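Long-range contacts in 16S rRNA methylase (Escherichia coli, PDB 3P2I), which methylates the N1 position of adenine 1408 in 16S rRNA of assembled 30S subunits, using S-adenosyl-L-methionine, and so confers resistance to several aminoglycosides: residues T33-N38 / F193-A198; E88-E93 / S123-L128. All coordinates share one frame; numbering follows the deposited sequence.

How the interactions relate
From the N terminus, the chain leaves strand 26-31 through the turn that starts segment 33-38, the first half of interaction 1. It runs through helix 37-44 and two further parallel strands before segment 88-93, which leads toward strand 98-104. Interaction 2 closes the smaller loop at segment 123-128, on the C-terminal part of helix 119-126. Interaction 1 closes only after 154 intervening residues, at segment 193-198, and encloses interaction 2 without crossing it. The contacts lie on opposite sides of the chain's centre, their centres 22 Å and nearest atoms about 10 Å apart, so they do not touch. Interaction 1 joins two helix starts; interaction 2 joins a loop to helix 119-126 against the central sheet.

Interaction 1 of 2, residues T33-N38 / F193-A198; sequences TGDGRN and FNSLWA
D35 and L196 meet where the glycine-rich loop after strand 26-31 of the Rossmann-like methyltransferase fold faces the start of helix 196-203. N38 binds S-adenosyl-L-methionine, and S195, L196 and W197 are also assigned to that site, so the contact belongs to the cofactor pocket. D35 has its CG between the backbone N and carbonyl carbon (chi1 58°), placing the carboxylate so that OD1 faces its own turn and OD2 the other segment. OD1 closes an Asx turn, accepting from R37 N at 2.9 Å nearly in line with its C-O axis, while OD2 takes a weak bond from L196 N at 3.4 Å. A water donating to OD2 also accepts weakly from W197 N, giving OD2 a second link to this helix start. S195, its N-cap, turns OG anti to its own backbone N (chi1 174°) and receives A198 N at 3.3 Å and, weakly, W197 N.

R37 runs extended from CG to NE beside the other segment. Its CD lies 3.0 Å from N194 O. The same CD is 3.6 Å from L196 CD1, an aliphatic contact made at an oblique crossing, and NE passes the same methyl. At its far end, NH1 and N194 ND2 share a water through weak bonds.

N38 reaches across by its amide. OD1 sits near the plane of the F193 ring, at its edge, 3.2 Å from CD1, and the amide and ring planes are 87° apart. S195 CB lies about equally far from OD1 and ND2, so the methylene packs against the amide, while F193 itself meets F105 edge-to-face. A water bridges the two segments here, donating to N38 OD1 at 2.8 Å and accepting from N194 N at 2.7 Å.

Interaction 2 of 2, residues E88-E93 / S123-L128; sequences ESLPFE and SNVADL
L90 and L128 both place CG anti to the carbonyl carbon, beside the backbone N (chi1 -67° and -52°), and these torsions bring their methyl ends together at one side of the central sheet of the Rossmann-like methyltransferase fold. The loop between strands 80-84 and 98-104 here lies over the C-terminal part of helix 119-126. L90 buries more surface here than any other residue: its CB points to the helix, and CD1 is the branch that enters. That methyl lies 3.7 Å from L128 CD1, the two side chains crossing at about a right angle, and L90 CD2 is only slightly farther from the same L128 methyl, at 4.0 Å. On L128, the second torsion near 180° (chi2 -178°) extends the side chain so that its CD1 reaches both L90 methyls.

V125 closes the group from the helix. Its CG2, anti to the carbonyl carbon, stands 4.1 Å from L90 CD1. The cluster continues into the sheet, where L90 and V125 touch L31, and L128 reaches I29 and I101. No hydrogen bond crosses the contact; it is held by apolar packing of L90 with V125 and L128.

Beyond this cluster N124 borders L90 with its CB, 4.2 Å from L90 CD1. E88, assigned to the S-adenosyl-L-methionine site, directs its CB away from the helix segment, and its OE2 bonds to Y113 OH. Backbone bonds join L128 to I97 and to A98, at the start of strand 98-104. The L90 CD1 methyl also rests 3.7 Å from the backbone oxygen N124 O.

Interaction 1 of 2, residues T33-N38 / F193-A198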
ATOM      1  N   THR A  33       2.331   3.789  -2.480  1.00 16.68           N
ATOM      2  CA  THR A  33       2.846   4.138  -1.169  1.00 17.59           C
ATOM      3  C   THR A  33       3.187   5.614  -0.961  1.00 17.06           C
ATOM      4  O   THR A  33       3.271   6.071   0.176  1.00 15.94           O
ATOM      5  CB  THR A  33       4.080   3.249  -0.825  1.00 28.97           C
ATOM      6  OG1 THR A  33       4.196   3.117   0.597  1.00 27.22           O
ATOM      7  CG2 THR A  33       5.364   3.847  -1.392  1.00 26.50           C
ATOM      8  N   GLY A  34       3.385   6.361  -2.041  1.00 26.11           N
ATOM      9  CA  GLY A  34       3.685   7.782  -1.900  1.00 27.64           C
ATOM     10  C   GLY A  34       5.083   8.152  -1.422  1.00 28.76           C
ATOM     11  O   GLY A  34       6.075   7.779  -2.051  1.00 28.62           O
ATOM     12  N   ASP A  35       5.170   8.889  -0.316  1.00 32.60           N
ATOM     13  CA  ASP A  35       6.472   9.295   0.211  1.00 35.02           C
ATOM     14  C   ASP A  35       7.110   8.259   1.132  1.00 35.41           C
ATOM     15  O   ASP A  35       8.127   8.525   1.773  1.00 35.65           O
ATOM     16  CB  ASP A  35       6.382  10.651   0.931  1.00 32.54           C
ATOM     17  CG  ASP A  35       5.391  10.655   2.078  1.00 35.87           C
ATOM     18  OD1 ASP A  35       5.306   9.648   2.816  1.00 36.47           O
ATOM     19  OD2 ASP A  35       4.707  11.686   2.254  1.00 38.28           O
ATOM     20  N   GLY A  36       6.509   7.076   1.190  1.00 27.73           N
ATOM     21  CA  GLY A  36       7.042   6.003   2.013  1.00 27.38           C
ATOM     22  C   GLY A  36       6.929   6.137   3.525  1.00 28.48           C
ATOM     23  O   GLY A  36       7.348   5.232   4.250  1.00 30.53           O
ATOM     24  N   ARG A  37       6.366   7.237   4.016  1.00 31.87           N
ATOM     25  CA  ARG A  37       6.229   7.424   5.461  1.00 33.03           C
ATOM     26  C   ARG A  37       5.245   6.457   6.124  1.00 32.18           C
ATOM     27  O   ARG A  37       5.511   5.959   7.224  1.00 32.01           O
ATOM     28  CB  ARG A  37       5.836   8.873   5.777  1.00 41.30           C
ATOM     29  CG  ARG A  37       6.933   9.880   5.477  1.00 43.51           C
ATOM     30  CD  ARG A  37       6.459  11.304   5.702  1.00 47.33           C
ATOM     31  NE  ARG A  37       7.418  12.269   5.177  1.00 51.46           N
ATOM     32  CZ  ARG A  37       8.585  12.553   5.745  1.00 53.47           C
ATOM     33  NH1 ARG A  37       8.940  11.946   6.872  1.00 54.83           N
ATOM     34  NH2 ARG A  37       9.403  13.431   5.180  1.00 54.76           N
ATOM     35  N   ASN A  38       4.110   6.189   5.478  1.00 27.68           N
ATOM     36  CA  ASN A  38       3.148   5.261   6.066  1.00 28.63           C
ATOM     37  C   ASN A  38       3.815   3.898   6.243  1.00 28.34           C
ATOM     38  O   ASN A  38       3.680   3.258   7.291  1.00 29.57           O
ATOM     39  CB  ASN A  38       1.901   5.124   5.183  1.00 31.08           C
ATOM     40  CG  ASN A  38       1.054   6.391   5.166  1.00 34.23           C
ATOM     41  OD1 ASN A  38       0.855   7.031   6.203  1.00 34.93           O
ATOM     42  ND2 ASN A  38       0.543   6.751   3.992  1.00 28.70           N
ATOM     43  N   PHE A 193      -1.388   8.997  10.743  1.00 34.67           N
ATOM     44  CA  PHE A 193      -0.437   8.712   9.669  1.00 33.60           C
ATOM     45  C   PHE A 193       0.691   9.735   9.559  1.00 33.94           C
ATOM     46  O   PHE A 193       0.476  10.939   9.712  1.00 33.02           O
ATOM     47  CB  PHE A 193      -1.187   8.603   8.339  1.00 32.05           C
ATOM     48  CG  PHE A 193      -2.153   7.464   8.297  1.00 30.25           C
ATOM     49  CD1 PHE A 193      -1.733   6.195   7.916  1.00 31.06           C
ATOM     50  CD2 PHE A 193      -3.468   7.640   8.710  1.00 31.29           C
ATOM     51  CE1 PHE A 193      -2.607   5.108   7.948  1.00 30.77           C
ATOM     52  CE2 PHE A 193      -4.359   6.565   8.749  1.00 30.55           C
ATOM     53  CZ  PHE A 193      -3.927   5.292   8.368  1.00 30.96           C
ATOM     54  N   ASN A 194       1.899   9.240   9.297  1.00 32.05           N
ATOM     55  CA  ASN A 194       3.081  10.087   9.172  1.00 31.63           C
ATOM     56  C   ASN A 194       3.226  10.671   7.774  1.00 31.20           C
ATOM     57  O   ASN A 194       4.125  11.467   7.517  1.00 29.95           O
ATOM     58  CB  ASN A 194       4.340   9.293   9.522  1.00 42.96           C
ATOM     59  CG  ASN A 194       4.581   9.204  11.016  1.00 45.74           C
ATOM     60  OD1 ASN A 194       3.713   8.781  11.775  1.00 48.46           O
ATOM     61  ND2 ASN A 194       5.771   9.601  11.442  1.00 46.98           N
ATOM     62  N   SER A 195       2.344  10.260   6.872  1.00 35.61           N
ATOM     63  CA  SER A 195       2.362  10.750   5.499  1.00 35.58           C
ATOM     64  C   SER A 195       2.043  12.252   5.453  1.00 34.52           C
ATOM     65  O   SER A 195       1.033  12.697   6.000  1.00 35.70           O
ATOM     66  CB  SER A 195       1.330   9.980   4.664  1.00 29.53           C
ATOM     67  OG  SER A 195       1.219  10.523   3.364  1.00 27.90           O
ATOM     68  N   LEU A 196       2.908  13.029   4.811  1.00 32.43           N
ATOM     69  CA  LEU A 196       2.682  14.467   4.693  1.00 32.29           C
ATOM     70  C   LEU A 196       1.370  14.700   3.940  1.00 31.12           C
ATOM     71  O   LEU A 196       0.672  15.684   4.169  1.00 30.93           O
ATOM     72  CB  LEU A 196       3.850  15.131   3.959  1.00 40.72           C
ATOM     73  CG  LEU A 196       4.936  15.761   4.844  1.00 43.31           C
ATOM     74  CD1 LEU A 196       5.413  14.772   5.894  1.00 43.71           C
ATOM     75  CD2 LEU A 196       6.088  16.237   3.976  1.00 45.52           C
ATOM     76  N   TRP A 197       1.046  13.779   3.039  1.00 30.17           N
ATOM     77  CA  TRP A 197      -0.191  13.845   2.270  1.00 29.86           C
ATOM     78  C   TRP A 197      -1.369  13.583   3.212  1.00 27.83           C
ATOM     79  O   TRP A 197      -2.390  14.272   3.157  1.00 27.20           O
ATOM     80  CB  TRP A 197      -0.160  12.789   1.162  1.00 32.70           C
ATOM     81  CG  TRP A 197      -1.463  12.573   0.447  1.00 34.38           C
ATOM     82  CD1 TRP A 197      -2.041  11.371   0.161  1.00 34.71           C
ATOM     83  CD2 TRP A 197      -2.317  13.572  -0.126  1.00 34.91           C
ATOM     84  NE1 TRP A 197      -3.196  11.555  -0.556  1.00 35.77           N
ATOM     85  CE2 TRP A 197      -3.390  12.895  -0.748  1.00 35.56           C
ATOM     86  CE3 TRP A 197      -2.278  14.971  -0.178  1.00 35.95           C
ATOM     87  CZ2 TRP A 197      -4.417  13.567  -1.416  1.00 36.58           C
ATOM     88  CZ3 TRP A 197      -3.301  15.641  -0.844  1.00 36.30           C
ATOM     89  CH2 TRP A 197      -4.357  14.935  -1.454  1.00 37.54           C
ATOM     90  N   ALA A 198      -1.220  12.583   4.076  1.00 28.87           N
ATOM     91  CA  ALA A 198      -2.272  12.236   5.030  1.00 29.76           C
ATOM     92  C   ALA A 198      -2.485  13.367   6.041  1.00 30.08           C
ATOM     93  O   ALA A 198      -3.623  13.673   6.396  1.00 29.18           O
ATOM     94  CB  ALA A 198      -1.927  10.929   5.759  1.00 29.66           C
TER
HETATM   95  O   HOH W   1       2.817  12.632   0.506  1.00 50.53           O
HETATM   96  O   HOH W   2       8.109  10.912   9.220  1.00 49.16           O
HETATM   97  O   HOH W   3       1.720   6.558   8.780  1.00 41.07           O

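Interaction 2 of 2, residues E88-E93 / S123-L128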
ATOM      1  N   GLU A  88      -0.872  -0.309 -13.186  1.00 34.16           N
ATOM      2  CA  GLU A  88      -1.143  -0.765 -14.547  1.00 37.63           C
ATOM      3  C   GLU A  88      -0.203  -1.876 -14.980  1.00 37.72           C
ATOM      4  O   GLU A  88      -0.529  -2.652 -15.870  1.00 39.55           O
ATOM      5  CB  GLU A  88      -1.060   0.397 -15.556  1.00 35.69           C
ATOM      6  CG  GLU A  88      -2.211   1.401 -15.472  1.00 35.97           C
ATOM      7  CD  GLU A  88      -1.989   2.488 -14.432  1.00 35.76           C
ATOM      8  OE1 GLU A  88      -1.305   2.230 -13.422  1.00 36.37           O
ATOM      9  OE2 GLU A  88      -2.515   3.605 -14.616  1.00 35.94           O
ATOM     10  N   SER A  89       0.969  -1.955 -14.361  1.00 36.36           N
ATOM     11  CA  SER A  89       1.922  -3.007 -14.709  1.00 35.39           C
ATOM     12  C   SER A  89       2.810  -3.376 -13.528  1.00 33.21           C
ATOM     13  O   SER A  89       3.938  -2.901 -13.394  1.00 33.71           O
ATOM     14  CB  SER A  89       2.776  -2.594 -15.921  1.00 37.86           C
ATOM     15  OG  SER A  89       3.453  -1.372 -15.700  1.00 40.78           O
ATOM     16  N   LEU A  90       2.276  -4.231 -12.668  1.00 27.88           N
ATOM     17  CA  LEU A  90       2.986  -4.690 -11.484  1.00 26.01           C
ATOM     18  C   LEU A  90       4.050  -5.725 -11.849  1.00 25.59           C
ATOM     19  O   LEU A  90       3.886  -6.483 -12.804  1.00 23.54           O
ATOM     20  CB  LEU A  90       1.978  -5.288 -10.506  1.00 26.95           C
ATOM     21  CG  LEU A  90       1.016  -4.241  -9.941  1.00 27.68           C
ATOM     22  CD1 LEU A  90      -0.242  -4.891  -9.409  1.00 26.32           C
ATOM     23  CD2 LEU A  90       1.740  -3.458  -8.860  1.00 26.72           C
ATOM     24  N   PRO A  91       5.160  -5.758 -11.097  1.00 26.83           N
ATOM     25  CA  PRO A  91       6.260  -6.703 -11.337  1.00 25.92           C
ATOM     26  C   PRO A  91       5.835  -8.141 -11.039  1.00 25.62           C
ATOM     27  O   PRO A  91       5.307  -8.418  -9.967  1.00 24.00           O
ATOM     28  CB  PRO A  91       7.344  -6.223 -10.372  1.00 23.78           C
ATOM     29  CG  PRO A  91       7.039  -4.759 -10.203  1.00 23.98           C
ATOM     30  CD  PRO A  91       5.543  -4.760 -10.084  1.00 24.33           C
ATOM     31  N   PHE A  92       6.084  -9.050 -11.977  1.00 24.11           N
ATOM     32  CA  PHE A  92       5.715 -10.453 -11.805  1.00 25.43           C
ATOM     33  C   PHE A  92       6.345 -11.097 -10.568  1.00 25.58           C
ATOM     34  O   PHE A  92       5.814 -12.071 -10.042  1.00 26.53           O
ATOM     35  CB  PHE A  92       6.110 -11.261 -13.044  1.00 28.85           C
ATOM     36  CG  PHE A  92       7.573 -11.574 -13.116  1.00 33.02           C
ATOM     37  CD1 PHE A  92       8.053 -12.805 -12.667  1.00 33.12           C
ATOM     38  CD2 PHE A  92       8.478 -10.627 -13.581  1.00 31.93           C
ATOM     39  CE1 PHE A  92       9.418 -13.085 -12.680  1.00 35.29           C
ATOM     40  CE2 PHE A  92       9.845 -10.893 -13.600  1.00 33.21           C
ATOM     41  CZ  PHE A  92      10.321 -12.126 -13.147  1.00 35.33           C
ATOM     42  N   GLU A  93       7.472 -10.561 -10.108  1.00 30.14           N
ATOM     43  CA  GLU A  93       8.141 -11.119  -8.937  1.00 30.87           C
ATOM     44  C   GLU A  93       7.304 -11.028  -7.658  1.00 31.33           C
ATOM     45  O   GLU A  93       7.562 -11.745  -6.689  1.00 31.40           O
ATOM     46  CB  GLU A  93       9.490 -10.425  -8.704  1.00 30.02           C
ATOM     47  CG  GLU A  93      10.482 -10.560  -9.863  1.00 31.90           C
ATOM     48  CD  GLU A  93      10.494  -9.350 -10.781  1.00 33.45           C
ATOM     49  OE1 GLU A  93       9.405  -8.821 -11.103  1.00 34.11           O
ATOM     50  OE2 GLU A  93      11.597  -8.934 -11.187  1.00 33.28           O
ATOM     51  N   SER A 123      -7.791  -6.593 -10.311  1.00 21.88           N
ATOM     52  CA  SER A 123      -7.533  -8.008 -10.503  1.00 24.69           C
ATOM     53  C   SER A 123      -6.027  -8.250 -10.450  1.00 24.42           C
ATOM     54  O   SER A 123      -5.568  -9.236  -9.873  1.00 22.66           O
ATOM     55  CB  SER A 123      -8.091  -8.470 -11.849  1.00 48.03           C
ATOM     56  OG  SER A 123      -7.974  -9.874 -11.990  1.00 51.38           O
ATOM     57  N   ASN A 124      -5.259  -7.341 -11.046  1.00 28.65           N
ATOM     58  CA  ASN A 124      -3.812  -7.480 -11.045  1.00 28.75           C
ATOM     59  C   ASN A 124      -3.266  -7.310  -9.631  1.00 27.60           C
ATOM     60  O   ASN A 124      -2.309  -7.978  -9.241  1.00 26.79           O
ATOM     61  CB  ASN A 124      -3.174  -6.458 -11.986  1.00 33.27           C
ATOM     62  CG  ASN A 124      -3.596  -6.656 -13.431  1.00 35.96           C
ATOM     63  OD1 ASN A 124      -4.001  -7.752 -13.829  1.00 33.87           O
ATOM     64  ND2 ASN A 124      -3.486  -5.598 -14.230  1.00 35.65           N
ATOM     65  N   VAL A 125      -3.878  -6.416  -8.862  1.00 26.27           N
ATOM     66  CA  VAL A 125      -3.444  -6.206  -7.499  1.00 24.71           C
ATOM     67  C   VAL A 125      -3.775  -7.464  -6.691  1.00 24.83           C
ATOM     68  O   VAL A 125      -2.987  -7.896  -5.850  1.00 22.18           O
ATOM     69  CB  VAL A 125      -4.142  -4.985  -6.863  1.00 26.68           C
ATOM     70  CG1 VAL A 125      -3.702  -4.831  -5.418  1.00 24.65           C
ATOM     71  CG2 VAL A 125      -3.811  -3.729  -7.649  1.00 26.90           C
ATOM     72  N   ALA A 126      -4.929  -8.063  -6.961  1.00 25.33           N
ATOM     73  CA  ALA A 126      -5.319  -9.264  -6.238  1.00 26.42           C
ATOM     74  C   ALA A 126      -4.288 -10.373  -6.429  1.00 26.98           C
ATOM     75  O   ALA A 126      -4.076 -11.180  -5.530  1.00 28.41           O
ATOM     76  CB  ALA A 126      -6.681  -9.734  -6.697  1.00 20.35           C
ATOM     77  N   ASP A 127      -3.639 -10.395  -7.589  1.00 26.79           N
ATOM     78  CA  ASP A 127      -2.641 -11.416  -7.899  1.00 28.14           C
ATOM     79  C   ASP A 127      -1.370 -11.333  -7.064  1.00 28.56           C
ATOM     80  O   ASP A 127      -0.555 -12.262  -7.075  1.00 28.62           O
ATOM     81  CB  ASP A 127      -2.243 -11.361  -9.384  1.00 32.86           C
ATOM     82  CG  ASP A 127      -3.349 -11.831 -10.310  1.00 34.30           C
ATOM     83  OD1 ASP A 127      -4.066 -12.785  -9.943  1.00 33.78           O
ATOM     84  OD2 ASP A 127      -3.490 -11.255 -11.412  1.00 34.76           O
ATOM     85  N   LEU A 128      -1.187 -10.222  -6.357  1.00 26.42           N
ATOM     86  CA  LEU A 128       0.001 -10.051  -5.531  1.00 26.81           C
ATOM     87  C   LEU A 128      -0.197 -10.722  -4.179  1.00 25.94           C
ATOM     88  O   LEU A 128       0.774 -11.019  -3.475  1.00 25.52           O
ATOM     89  CB  LEU A 128       0.297  -8.562  -5.319  1.00 31.68           C
ATOM     90  CG  LEU A 128       0.374  -7.684  -6.571  1.00 33.79           C
ATOM     91  CD1 LEU A 128       0.727  -6.262  -6.168  1.00 32.55           C
ATOM     92  CD2 LEU A 128       1.409  -8.240  -7.540  1.00 32.31           C
TER